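Restriction endonuclease (Mycobacterium sp., PDB 4F0Q) cleaves DNA in a cytosine-methylation-dependent manner as a tetrameric restriction endonuclease, with a nuclease domain of the PD-(D/E)XK superfamily. Local coordinates at residues I85-S90 and L156-A161; G116-S121 and F201-L206; I183-E188 and D207-S212. All coordinates share one frame; numbering follows the deposited sequence.

Contact 1: I85-S90 and L156-A161; sequences IAIRSS and LFLFRA
Strands 85-89 and 156-161 run parallel, with Ile85 beside Leu156 and Ser89 beside Arg160. Ile87 bonds through both its N and O: its N-H points almost straight (176°) at Phe157 O, and its O takes Phe159 N at 2.8 Å, nearly along the C=O axis. Ser89 repeats this with Phe159 O and Ala161 N. At the start of the pair Phe157 N bonds only weakly to Ile85 O, and a water sits there, donating to Ile85 O at 2.7 Å and weakly to Phe157 O.

Ile87 carries most of the apolar packing between the strands. Its CB lies 4.1 Å from Leu158 CD2; CG1, anti to the carbonyl carbon (chi1 -71°), leads through an extended chi2 (175°) to CD1, which touches Leu156 CD2 at 3.9 Å and Leu158 CD2 at 4.1 Å. Leu158 thus lies alongside Ile87, while Leu156 crosses it obliquely and also meets Ile85 CB through CD1. On the other face Phe159 turns its ring edge to Ile87 O and meets the ring of Phe178. Ser89 OG bonds to Asp103. This is a parallel pair in the mixed sheet of the N-terminal domain, whose sequence family belongs to the PUA clan.

Contact 2: G116-S121 and F201-L206; sequences GDHKPS and FPNLSL
The loop 116-121 runs almost antiparallel to strand 201-206, and Gly116 N continues the sheet pairing by donating to Leu204 O at 2.9 Å, in the carbonyl plane. Gly116 packs its backbone close against the Asn203 side chain. Asn203, its CG anti to the backbone N (chi1 -163°), lays OD1 3.2 Å from His118 CB; Asn203 OD1 accepts weak bonds from His118 N and Leu204 N, and ND2 bonds to Gln192. The loop leaves strand 111-115, which pairs with strand 200-210 in the mixed sheet of the N-terminal domain, so this contact carries the pairing past the strand end before the chain turns to helix 130-142.

His118, CG anti to the backbone N, swings its ring against the strand: Pro202 O lies over one ring face, 3.0 Å from His118 CD2, and Pro202 CG is 3.8 Å from His118 NE2. Phe201, with CG in the crowded position between N and carbonyl carbon (chi1 61°), slides past it in the opposite direction. Pro120 CD lies over one face of the Phe201 ring in a CH-pi contact, 4.0 Å from the centroid, and Pro120 CG reaches Phe201 CE1 at 3.6 Å. Pro202 packs against Arg140 of the second subunit.

Contact 3: I183-E188 and D207-S212; sequences IIERLE and DLAVVS
A classic beta bulge interrupts this antiparallel hairpin of strands 175-193 and 200-210: Glu185 and Arg186 both face Asp207, shifting the register by one residue after Ile184. Backbone bonds mark the step. Before it, Ile183 and Ala209 form a hydrogen-bonded pair, Ala209 N donating to Ile183 O at 2.8 Å. At the bulge two N-H groups share Asp207 O: Arg186 N approaches on a lone pair at 3.0 Å, Glu185 N more weakly. Asp207 N in turn donates to Arg186 O from above the carbonyl plane.

Apolar packing lies toward the other end. Leu208 CD2 comes alongside Ile184 CG1 at 3.8 Å, both side chains pointing the same way, on the face that meets Leu156. On the opposite face the Ile183 and Val211 side chains cross at about a right angle, Ile183 CD1 3.7 Å from Val211 CG1, beside Trp245.

Arg186, Glu188 and Asp207 form a salt-bridge network. Glu185 reaches out extended to Arg260 and to Arg313 of the second subunit, and backbone bonds from Leu187 reach the same subunit. Asp207 is buried; its OD1 is held by Arg113 and His111, surroundings that, together with Arg186, probably favour the ionised form. Arg186 bends about its CG-CD bond (chi3 64°); the guanidinium and carboxylate planes are 29° apart. Asp207 OD2 forms a salt bridge with Arg186, taking weak, poorly aligned hydrogen bonds from NE at 2.7 Å and NH2 at 2.8 Å. Glu188 arrives over the guanidinium face, its OE1 pairing by charge alone with Arg186 NH2 at 3.2 Å, its OE2 3.8 Å above the plane, over the centre of the group.

How the contacts relate
From the N terminus the chain lays down strand 85-89, passes through loop 116-121 and helix 130-142, and closes contact 1 at residues 156-161. Contact 2, which opens at 116-121 within the span of contact 1, closes only at 201-206, so the two cross. Contact 3 opens at 183-188, within the span of contact 2, and closes at 207-212, crossing it as well; contacts 1 and 3 follow in series. All three reach one mixed sheet, contact 2 through the loop that follows strand 111-115. Contacts 2 and 3 share strand 200-210, joined where Ser205 N probably bonds to Glu188 O. Contacts 1 and 3 meet through Leu156 CD2 on Leu208 CD2, whereas contacts 1 and 2 do not touch.

Contact 1: I85-S90 and L156-A161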
loop_
_atom_site.group_PDB
_atom_site.type_symbol
_atom_site.label_atom_id
_atom_site.label_comp_id
_atom_site.label_asym_id
_atom_site.label_seq_id
_atom_site.Cartn_x
_atom_site.Cartn_y
_atom_site.Cartn_z
ATOM N N ILE A 85 -29.692 1.047 22.511
ATOM C CA ILE A 85 -30.332 0.277 21.454
ATOM C C ILE A 85 -29.845 -1.167 21.505
ATOM O O ILE A 85 -28.659 -1.440 21.321
ATOM C CB ILE A 85 -30.064 0.872 20.062
ATOM C CG1 ILE A 85 -30.755 2.231 19.923
ATOM C CG2 ILE A 85 -30.552 -0.074 18.976
ATOM C CD1 ILE A 85 -30.598 2.856 18.559
ATOM N N ALA A 86 -30.768 -2.085 21.769
ATOM C CA ALA A 86 -30.441 -3.501 21.870
ATOM C C ALA A 86 -30.694 -4.208 20.545
ATOM O O ALA A 86 -31.824 -4.254 20.063
ATOM C CB ALA A 86 -31.248 -4.151 22.983
ATOM N N ILE A 87 -29.636 -4.761 19.962
ATOM C CA ILE A 87 -29.733 -5.417 18.664
ATOM C C ILE A 87 -29.548 -6.928 18.767
ATOM O O ILE A 87 -28.563 -7.410 19.327
ATOM C CB ILE A 87 -28.715 -4.830 17.662
ATOM C CG1 ILE A 87 -29.135 -3.418 17.249
ATOM C CG2 ILE A 87 -28.586 -5.716 16.437
ATOM C CD1 ILE A 87 -28.133 -2.721 16.358
ATOM N N ARG A 88 -30.512 -7.669 18.228
ATOM C CA ARG A 88 -30.453 -9.124 18.214
ATOM C C ARG A 88 -30.304 -9.633 16.785
ATOM O O ARG A 88 -31.240 -9.563 15.988
ATOM C CB ARG A 88 -31.705 -9.716 18.860
ATOM C CG ARG A 88 -31.785 -11.231 18.801
ATOM C CD ARG A 88 -33.014 -11.733 19.536
ATOM N NE ARG A 88 -33.233 -13.162 19.334
ATOM C CZ ARG A 88 -34.227 -13.848 19.887
ATOM N NH1 ARG A 88 -35.096 -13.235 20.680
ATOM N NH2 ARG A 88 -34.352 -15.146 19.649
ATOM N N SER A 89 -29.119 -10.139 16.467
ATOM C CA SER A 89 -28.829 -10.613 15.121
ATOM C C SER A 89 -29.020 -12.119 15.017
ATOM O O SER A 89 -28.788 -12.853 15.976
ATOM C CB SER A 89 -27.403 -10.231 14.714
ATOM O OG SER A 89 -27.139 -10.598 13.372
ATOM N N SER A 90 -29.444 -12.571 13.843
ATOM C CA SER A 90 -29.667 -13.987 13.592
ATOM C C SER A 90 -29.742 -14.231 12.089
ATOM O O SER A 90 -30.237 -13.381 11.346
ATOM C CB SER A 90 -30.961 -14.448 14.269
ATOM O OG SER A 90 -32.082 -13.746 13.761
ATOM N N LEU A 156 -24.928 0.961 21.315
ATOM C CA LEU A 156 -25.487 -0.181 20.600
ATOM C C LEU A 156 -24.969 -1.500 21.162
ATOM O O LEU A 156 -23.905 -1.983 20.771
ATOM C CB LEU A 156 -25.196 -0.088 19.098
ATOM C CG LEU A 156 -26.269 0.572 18.225
ATOM C CD1 LEU A 156 -26.466 2.037 18.592
ATOM C CD2 LEU A 156 -25.925 0.427 16.751
ATOM N N PHE A 157 -25.733 -2.073 22.088
ATOM C CA PHE A 157 -25.395 -3.361 22.681
ATOM C C PHE A 157 -25.758 -4.491 21.730
ATOM O O PHE A 157 -26.935 -4.749 21.476
ATOM C CB PHE A 157 -26.116 -3.541 24.018
ATOM C CG PHE A 157 -25.422 -2.881 25.173
ATOM C CD1 PHE A 157 -25.187 -1.516 25.171
ATOM C CD2 PHE A 157 -25.009 -3.624 26.266
ATOM C CE1 PHE A 157 -24.547 -0.907 26.233
ATOM C CE2 PHE A 157 -24.372 -3.020 27.333
ATOM C CZ PHE A 157 -24.141 -1.661 27.317
ATOM N N LEU A 158 -24.738 -5.160 21.205
ATOM C CA LEU A 158 -24.946 -6.204 20.213
ATOM C C LEU A 158 -25.179 -7.569 20.851
ATOM O O LEU A 158 -24.510 -7.942 21.811
ATOM C CB LEU A 158 -23.759 -6.267 19.251
ATOM C CG LEU A 158 -23.430 -4.953 18.539
ATOM C CD1 LEU A 158 -22.217 -5.111 17.638
ATOM C CD2 LEU A 158 -24.630 -4.458 17.747
ATOM N N PHE A 159 -26.143 -8.303 20.307
ATOM C CA PHE A 159 -26.408 -9.671 20.727
ATOM C C PHE A 159 -26.643 -10.540 19.500
ATOM O O PHE A 159 -27.126 -10.055 18.478
ATOM C CB PHE A 159 -27.631 -9.731 21.645
ATOM C CG PHE A 159 -27.458 -8.994 22.941
ATOM C CD1 PHE A 159 -26.898 -9.624 24.041
ATOM C CD2 PHE A 159 -27.859 -7.674 23.063
ATOM C CE1 PHE A 159 -26.738 -8.949 25.235
ATOM C CE2 PHE A 159 -27.701 -6.994 24.255
ATOM C CZ PHE A 159 -27.139 -7.633 25.343
ATOM N N ARG A 160 -26.298 -11.820 19.591
ATOM C CA ARG A 160 -26.599 -12.738 18.493
ATOM C C ARG A 160 -27.086 -14.105 18.972
ATOM O O ARG A 160 -26.487 -14.715 19.853
ATOM C CB ARG A 160 -25.405 -12.884 17.542
ATOM C CG ARG A 160 -24.129 -13.397 18.186
ATOM C CD ARG A 160 -23.000 -13.465 17.172
ATOM N NE ARG A 160 -21.713 -13.764 17.793
ATOM C CZ ARG A 160 -20.565 -13.845 17.127
ATOM N NH1 ARG A 160 -20.544 -13.650 15.816
ATOM N NH2 ARG A 160 -19.439 -14.121 17.769
ATOM N N ALA A 161 -28.181 -14.576 18.384
ATOM C CA ALA A 161 -28.742 -15.877 18.733
ATOM C C ALA A 161 -27.779 -17.003 18.373
ATOM O O ALA A 161 -27.548 -17.282 17.197
ATOM C CB ALA A 161 -30.080 -16.080 18.038
HETATM O O HOH W 1 -27.143 -2.838 19.560
#

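Contact 2: G116-S121 and F201-L206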
loop_
_atom_site.group_PDB
_atom_site.type_symbol
_atom_site.label_atom_id
_atom_site.label_comp_id
_atom_site.label_asym_id
_atom_site.label_seq_id
_atom_site.Cartn_x
_atom_site.Cartn_y
_atom_site.Cartn_z
ATOM N N GLY A 116 -30.229 -2.896 8.222
ATOM C CA GLY A 116 -31.450 -2.435 8.858
ATOM C C GLY A 116 -32.639 -3.373 8.749
ATOM O O GLY A 116 -32.497 -4.537 8.373
ATOM N N ASP A 117 -33.821 -2.859 9.077
ATOM C CA ASP A 117 -35.029 -3.678 9.111
ATOM C C ASP A 117 -36.008 -3.343 7.989
ATOM O O ASP A 117 -37.188 -3.688 8.065
ATOM C CB ASP A 117 -35.729 -3.545 10.467
ATOM C CG ASP A 117 -36.369 -2.184 10.663
ATOM O OD1 ASP A 117 -35.809 -1.183 10.170
ATOM O OD2 ASP A 117 -37.437 -2.116 11.308
ATOM N N HIS A 118 -35.523 -2.668 6.952
ATOM C CA HIS A 118 -36.354 -2.368 5.793
ATOM C C HIS A 118 -36.704 -3.668 5.077
ATOM O O HIS A 118 -35.848 -4.533 4.889
ATOM C CB HIS A 118 -35.631 -1.413 4.842
ATOM C CG HIS A 118 -36.526 -0.771 3.829
ATOM N ND1 HIS A 118 -36.934 0.542 3.923
ATOM C CD2 HIS A 118 -37.092 -1.260 2.701
ATOM C CE1 HIS A 118 -37.710 0.835 2.896
ATOM N NE2 HIS A 118 -37.822 -0.242 2.138
ATOM N N LYS A 119 -37.965 -3.805 4.686
ATOM C CA LYS A 119 -38.449 -5.038 4.076
ATOM C C LYS A 119 -38.848 -4.818 2.619
ATOM O O LYS A 119 -39.078 -3.683 2.203
ATOM C CB LYS A 119 -39.631 -5.590 4.880
ATOM C CG LYS A 119 -39.259 -6.061 6.278
ATOM C CD LYS A 119 -40.422 -6.774 6.947
ATOM C CE LYS A 119 -40.032 -7.298 8.320
ATOM N NZ LYS A 119 -41.154 -8.024 8.976
ATOM N N PRO A 120 -38.912 -5.905 1.830
ATOM C CA PRO A 120 -39.358 -5.811 0.435
ATOM C C PRO A 120 -40.764 -5.224 0.295
ATOM O O PRO A 120 -41.067 -4.603 -0.723
ATOM C CB PRO A 120 -39.357 -7.269 -0.025
ATOM C CG PRO A 120 -38.324 -7.920 0.815
ATOM C CD PRO A 120 -38.413 -7.253 2.155
ATOM N N SER A 121 -41.602 -5.418 1.308
ATOM C CA SER A 121 -42.982 -4.944 1.261
ATOM C C SER A 121 -43.135 -3.538 1.831
ATOM O O SER A 121 -44.227 -2.972 1.820
ATOM C CB SER A 121 -43.903 -5.910 2.010
ATOM O OG SER A 121 -43.521 -6.024 3.370
ATOM N N PHE A 201 -35.064 -4.003 -2.825
ATOM C CA PHE A 201 -35.505 -2.957 -1.908
ATOM C C PHE A 201 -34.341 -2.187 -1.291
ATOM O O PHE A 201 -33.276 -2.752 -1.055
ATOM C CB PHE A 201 -36.374 -3.562 -0.799
ATOM C CG PHE A 201 -35.659 -4.575 0.051
ATOM C CD1 PHE A 201 -35.570 -5.898 -0.348
ATOM C CD2 PHE A 201 -35.081 -4.205 1.256
ATOM C CE1 PHE A 201 -34.914 -6.830 0.432
ATOM C CE2 PHE A 201 -34.424 -5.133 2.040
ATOM C CZ PHE A 201 -34.341 -6.447 1.628
ATOM N N PRO A 202 -34.546 -0.888 -1.024
ATOM C CA PRO A 202 -33.534 -0.078 -0.340
ATOM C C PRO A 202 -33.398 -0.495 1.118
ATOM O O PRO A 202 -34.291 -1.150 1.651
ATOM C CB PRO A 202 -34.104 1.339 -0.430
ATOM C CG PRO A 202 -35.573 1.143 -0.535
ATOM C CD PRO A 202 -35.745 -0.099 -1.358
ATOM N N ASN A 203 -32.292 -0.112 1.747
ATOM C CA ASN A 203 -32.016 -0.473 3.131
ATOM C C ASN A 203 -30.815 0.312 3.646
ATOM O O ASN A 203 -30.113 0.971 2.875
ATOM C CB ASN A 203 -31.755 -1.978 3.252
ATOM C CG ASN A 203 -31.876 -2.482 4.679
ATOM O OD1 ASN A 203 -32.537 -1.865 5.516
ATOM N ND2 ASN A 203 -31.235 -3.607 4.965
ATOM N N LEU A 204 -30.583 0.239 4.952
ATOM C CA LEU A 204 -29.453 0.920 5.566
ATOM C C LEU A 204 -28.374 -0.076 5.975
ATOM O O LEU A 204 -28.651 -1.059 6.662
ATOM C CB LEU A 204 -29.911 1.729 6.779
ATOM C CG LEU A 204 -31.013 2.761 6.531
ATOM C CD1 LEU A 204 -31.329 3.519 7.809
ATOM C CD2 LEU A 204 -30.618 3.719 5.420
ATOM N N SER A 205 -27.146 0.182 5.537
ATOM C CA SER A 205 -26.002 -0.640 5.905
ATOM C C SER A 205 -25.105 0.137 6.861
ATOM O O SER A 205 -24.718 1.270 6.577
ATOM C CB SER A 205 -25.218 -1.057 4.660
ATOM O OG SER A 205 -24.133 -1.903 4.998
ATOM N N LEU A 206 -24.779 -0.474 7.994
ATOM C CA LEU A 206 -24.055 0.220 9.052
ATOM C C LEU A 206 -22.722 -0.435 9.411
ATOM O O LEU A 206 -22.655 -1.639 9.668
ATOM C CB LEU A 206 -24.923 0.343 10.312
ATOM C CG LEU A 206 -26.057 1.375 10.346
ATOM C CD1 LEU A 206 -27.243 0.954 9.490
ATOM C CD2 LEU A 206 -26.499 1.630 11.780
#

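Contact 3: I183-E188 and D207-S212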
loop_
_atom_site.group_PDB
_atom_site.type_symbol
_atom_site.label_atom_id
_atom_site.label_comp_id
_atom_site.label_asym_id
_atom_site.label_seq_id
_atom_site.Cartn_x
_atom_site.Cartn_y
_atom_site.Cartn_z
ATOM N N ILE A 183 -20.338 1.670 18.435
ATOM C CA ILE A 183 -20.583 3.018 17.941
ATOM C C ILE A 183 -20.894 2.936 16.452
ATOM O O ILE A 183 -20.231 2.205 15.718
ATOM C CB ILE A 183 -19.345 3.918 18.121
ATOM C CG1 ILE A 183 -18.851 3.872 19.566
ATOM C CG2 ILE A 183 -19.650 5.347 17.700
ATOM C CD1 ILE A 183 -17.637 4.733 19.816
ATOM N N ILE A 184 -21.902 3.677 16.007
ATOM C CA ILE A 184 -22.191 3.754 14.583
ATOM C C ILE A 184 -21.084 4.536 13.886
ATOM O O ILE A 184 -21.077 5.768 13.893
ATOM C CB ILE A 184 -23.554 4.419 14.306
ATOM C CG1 ILE A 184 -24.675 3.628 14.980
ATOM C CG2 ILE A 184 -23.806 4.519 12.808
ATOM C CD1 ILE A 184 -26.057 4.171 14.700
ATOM N N GLU A 185 -20.139 3.811 13.298
ATOM C CA GLU A 185 -19.020 4.440 12.610
ATOM C C GLU A 185 -19.448 4.955 11.244
ATOM O O GLU A 185 -19.015 6.025 10.810
ATOM C CB GLU A 185 -17.849 3.467 12.465
ATOM C CG GLU A 185 -16.619 4.088 11.824
ATOM C CD GLU A 185 -15.486 3.098 11.657
ATOM O OE1 GLU A 185 -15.755 1.878 11.643
ATOM O OE2 GLU A 185 -14.323 3.541 11.545
ATOM N N ARG A 186 -20.300 4.196 10.565
ATOM C CA ARG A 186 -20.809 4.635 9.271
ATOM C C ARG A 186 -22.238 4.151 9.032
ATOM O O ARG A 186 -22.629 3.089 9.508
ATOM C CB ARG A 186 -19.882 4.176 8.141
ATOM C CG ARG A 186 -20.133 4.864 6.808
ATOM C CD ARG A 186 -19.004 4.614 5.820
ATOM N NE ARG A 186 -18.882 3.204 5.463
ATOM C CZ ARG A 186 -18.067 2.741 4.521
ATOM N NH1 ARG A 186 -17.301 3.578 3.834
ATOM N NH2 ARG A 186 -18.019 1.440 4.261
ATOM N N LEU A 187 -23.017 4.948 8.309
ATOM C CA LEU A 187 -24.375 4.568 7.936
ATOM C C LEU A 187 -24.625 4.985 6.494
ATOM O O LEU A 187 -24.628 6.173 6.177
ATOM C CB LEU A 187 -25.399 5.220 8.872
ATOM C CG LEU A 187 -26.848 4.719 8.811
ATOM C CD1 LEU A 187 -27.515 4.864 10.169
ATOM C CD2 LEU A 187 -27.659 5.454 7.750
ATOM N N GLU A 188 -24.840 4.006 5.622
ATOM C CA GLU A 188 -24.991 4.286 4.199
ATOM C C GLU A 188 -26.202 3.609 3.564
ATOM O O GLU A 188 -26.782 2.682 4.129
ATOM C CB GLU A 188 -23.714 3.907 3.444
ATOM C CG GLU A 188 -23.193 2.519 3.760
ATOM C CD GLU A 188 -21.795 2.285 3.220
ATOM O OE1 GLU A 188 -21.164 1.282 3.614
ATOM O OE2 GLU A 188 -21.328 3.106 2.402
ATOM N N ASP A 207 -21.668 0.375 9.414
ATOM C CA ASP A 207 -20.379 -0.022 9.960
ATOM C C ASP A 207 -20.345 0.333 11.438
ATOM O O ASP A 207 -20.361 1.514 11.804
ATOM C CB ASP A 207 -19.235 0.690 9.238
ATOM C CG ASP A 207 -18.999 0.154 7.843
ATOM O OD1 ASP A 207 -19.206 -1.059 7.628
ATOM O OD2 ASP A 207 -18.601 0.945 6.964
ATOM N N LEU A 208 -20.305 -0.696 12.280
ATOM C CA LEU A 208 -20.304 -0.518 13.726
ATOM C C LEU A 208 -18.941 -0.842 14.320
ATOM O O LEU A 208 -18.290 -1.813 13.926
ATOM C CB LEU A 208 -21.374 -1.401 14.376
ATOM C CG LEU A 208 -22.817 -1.211 13.908
ATOM C CD1 LEU A 208 -23.738 -2.180 14.630
ATOM C CD2 LEU A 208 -23.270 0.222 14.122
ATOM N N ALA A 209 -18.519 -0.025 15.278
ATOM C CA ALA A 209 -17.245 -0.219 15.953
ATOM C C ALA A 209 -17.459 -0.658 17.396
ATOM O O ALA A 209 -17.852 0.144 18.244
ATOM C CB ALA A 209 -16.422 1.058 15.903
ATOM N N VAL A 210 -17.208 -1.933 17.668
ATOM C CA VAL A 210 -17.313 -2.459 19.023
ATOM C C VAL A 210 -16.169 -1.921 19.874
ATOM O O VAL A 210 -15.001 -2.159 19.575
ATOM C CB VAL A 210 -17.287 -3.997 19.038
ATOM C CG1 VAL A 210 -17.358 -4.516 20.465
ATOM C CG2 VAL A 210 -18.432 -4.552 18.209
ATOM N N VAL A 211 -16.511 -1.194 20.933
ATOM C CA VAL A 211 -15.510 -0.527 21.760
ATOM C C VAL A 211 -14.754 -1.484 22.678
ATOM O O VAL A 211 -15.322 -2.439 23.209
ATOM C CB VAL A 211 -16.133 0.607 22.608
ATOM C CG1 VAL A 211 -16.624 1.729 21.712
ATOM C CG2 VAL A 211 -17.267 0.072 23.469
ATOM N N SER A 212 -13.463 -1.216 22.854
ATOM C CA SER A 212 -12.637 -1.981 23.778
ATOM C C SER A 212 -13.130 -1.774 25.205
ATOM O O SER A 212 -13.503 -0.665 25.585
ATOM C CB SER A 212 -11.172 -1.558 23.661
ATOM O OG SER A 212 -10.362 -2.261 24.585
#